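Local coordinates for A rubisco-like protein (Burkholderia fungorum, PDB 3NWR), which is a rubisco-like protein related to the rubisco large chain and probably acts as a lyase, at residues Q400-A403 with A404-G408. Numbering follows the deposited sequence.
Sequences QAWA and AVQAG
Helix 391-407 ends in a Schellman motif, and in its last two turns the helical spacing sets W402 beside V405 and Q406. Four successive backbone hydrogen bonds of the i to i+4 kind join the turns. A404 N reaches Q400 O at 2.9 Å, and V405 N and Q406 N bond in the same way to A401 O and W402 O. The last of the four, A407 N to A403 O, is the most bent, with 142° at the hydrogen. Beyond it G408 takes a positive phi, its weak bond from G408 N to V405 O being one of the two closures of the motif.

The indole of W402 stands out from the helix (CG anti to the carbonyl carbon, chi1 -78°), its six-membered ring turned to V405. Methyl CG2 of V405 approaches that ring obliquely, 3.7 Å from W402 CE3, while the other methyl, CG1, lies 3.4 Å from A401 O. Q406, extended beyond CG, runs back over the W402 carbonyl. Its CG passes 3.2 Å from W402 O, and its amide plane is turned 64° from the indole, with Q406 OE1 3.8 Å from W402 CB. The amide's NE2 is hydrogen-bonded to D160 O, which holds the amide end of the Q406 side chain and ties the helix to the segment leading into strand 163-165.

W402 faces inward, meeting F378 of strand 377-379 edge-to-face and resting on V364 and F368 of helix 364-371, which V405 also touches. A401 and V405 pack on L411, and A403 and A404 on Y414, both of helix 411-414, while the Q400 amide bonds L421 N and E420 OE1 of helix 419-427. This end of helix 391-407 thus packs against a strand and three helices of the rubisco-type catalytic barrel domain.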
ATOM      1  N   GLN A 400      15.570  -2.241 -34.884  1.00 13.56           N
ATOM      2  CA  GLN A 400      15.497  -3.179 -36.012  1.00 15.41           C
ATOM      3  C   GLN A 400      14.521  -4.322 -35.731  1.00 14.00           C
ATOM      4  O   GLN A 400      13.763  -4.737 -36.612  1.00 14.69           O
ATOM      5  CB  GLN A 400      16.885  -3.724 -36.339  1.00 14.71           C
ATOM      6  CG  GLN A 400      17.757  -2.723 -37.080  1.00 15.09           C
ATOM      7  CD  GLN A 400      19.208  -3.153 -37.159  1.00 15.22           C
ATOM      8  OE1 GLN A 400      19.629  -4.097 -36.489  1.00 16.23           O
ATOM      9  NE2 GLN A 400      19.992  -2.444 -37.975  1.00 17.07           N
ATOM     10  N   ALA A 401      14.519  -4.820 -34.495  1.00 13.55           N
ATOM     11  CA  ALA A 401      13.545  -5.835 -34.105  1.00 13.19           C
ATOM     12  C   ALA A 401      12.117  -5.308 -34.262  1.00 13.71           C
ATOM     13  O   ALA A 401      11.242  -6.000 -34.778  1.00 13.87           O
ATOM     14  CB  ALA A 401      13.792  -6.300 -32.673  1.00 14.01           C
ATOM     15  N   TRP A 402      11.874  -4.082 -33.800  1.00 13.43           N
ATOM     16  CA  TRP A 402      10.551  -3.490 -33.960  1.00 13.33           C
ATOM     17  C   TRP A 402      10.164  -3.301 -35.430  1.00 12.89           C
ATOM     18  O   TRP A 402       9.033  -3.602 -35.813  1.00 14.99           O
ATOM     19  CB  TRP A 402      10.430  -2.183 -33.157  1.00 14.29           C
ATOM     20  CG  TRP A 402      10.204  -2.492 -31.709  1.00 13.88           C
ATOM     21  CD1 TRP A 402      11.087  -2.336 -30.679  1.00 13.93           C
ATOM     22  CD2 TRP A 402       9.024  -3.071 -31.140  1.00 12.50           C
ATOM     23  NE1 TRP A 402      10.522  -2.770 -29.500  1.00 12.56           N
ATOM     24  CE2 TRP A 402       9.255  -3.221 -29.754  1.00 12.75           C
ATOM     25  CE3 TRP A 402       7.785  -3.460 -31.665  1.00 13.49           C
ATOM     26  CZ2 TRP A 402       8.306  -3.761 -28.892  1.00 14.10           C
ATOM     27  CZ3 TRP A 402       6.839  -4.003 -30.806  1.00 13.14           C
ATOM     28  CH2 TRP A 402       7.100  -4.133 -29.427  1.00 13.88           C
ATOM     29  N   ALA A 403      11.099  -2.829 -36.248  1.00 14.30           N
ATOM     30  CA  ALA A 403      10.846  -2.699 -37.682  1.00 16.02           C
ATOM     31  C   ALA A 403      10.453  -4.051 -38.292  1.00 15.64           C
ATOM     32  O   ALA A 403       9.516  -4.138 -39.091  1.00 16.59           O
ATOM     33  CB  ALA A 403      12.059  -2.122 -38.377  1.00 16.76           C
ATOM     34  N   ALA A 404      11.160  -5.103 -37.893  1.00 14.34           N
ATOM     35  CA  ALA A 404      10.873  -6.449 -38.388  1.00 13.67           C
ATOM     36  C   ALA A 404       9.461  -6.902 -38.041  1.00 14.76           C
ATOM     37  O   ALA A 404       8.693  -7.331 -38.905  1.00 15.68           O
ATOM     38  CB  ALA A 404      11.891  -7.437 -37.840  1.00 14.73           C
ATOM     39  N   VAL A 405       9.094  -6.808 -36.767  1.00 15.00           N
ATOM     40  CA  VAL A 405       7.792  -7.344 -36.372  1.00 15.45           C
ATOM     41  C   VAL A 405       6.644  -6.535 -36.963  1.00 14.82           C
ATOM     42  O   VAL A 405       5.598  -7.082 -37.307  1.00 16.76           O
ATOM     43  CB  VAL A 405       7.646  -7.518 -34.837  1.00 14.54           C
ATOM     44  CG1 VAL A 405       8.838  -8.288 -34.294  1.00 14.48           C
ATOM     45  CG2 VAL A 405       7.504  -6.166 -34.134  1.00 13.96           C
ATOM     46  N   GLN A 406       6.843  -5.231 -37.096  1.00 15.82           N
ATOM     47  CA  GLN A 406       5.817  -4.378 -37.680  1.00 17.93           C
ATOM     48  C   GLN A 406       5.636  -4.664 -39.171  1.00 19.06           C
ATOM     49  O   GLN A 406       4.532  -4.527 -39.698  1.00 21.12           O
ATOM     50  CB  GLN A 406       6.137  -2.901 -37.424  1.00 18.29           C
ATOM     51  CG  GLN A 406       6.051  -2.522 -35.945  1.00 16.13           C
ATOM     52  CD  GLN A 406       6.428  -1.073 -35.676  1.00 18.88           C
ATOM     53  OE1 GLN A 406       7.248  -0.789 -34.803  1.00 20.21           O
ATOM     54  NE2 GLN A 406       5.831  -0.154 -36.428  1.00 19.85           N
ATOM     55  N   ALA A 407       6.715  -5.082 -39.829  1.00 17.56           N
ATOM     56  CA  ALA A 407       6.666  -5.446 -41.247  1.00 20.00           C
ATOM     57  C   ALA A 407       6.211  -6.890 -41.425  1.00 21.89           C
ATOM     58  O   ALA A 407       5.915  -7.317 -42.538  1.00 24.00           O
ATOM     59  CB  ALA A 407       8.023  -5.231 -41.907  1.00 19.24           C
ATOM     60  N   GLY A 408       6.176  -7.648 -40.336  1.00 19.06           N
ATOM     61  CA  GLY A 408       5.706  -9.021 -40.388  1.00 21.13           C
ATOM     62  C   GLY A 408       6.775 -10.048 -40.701  1.00 20.96           C
ATOM     63  O   GLY A 408       6.465 -11.209 -40.979  1.00 25.18           O
TER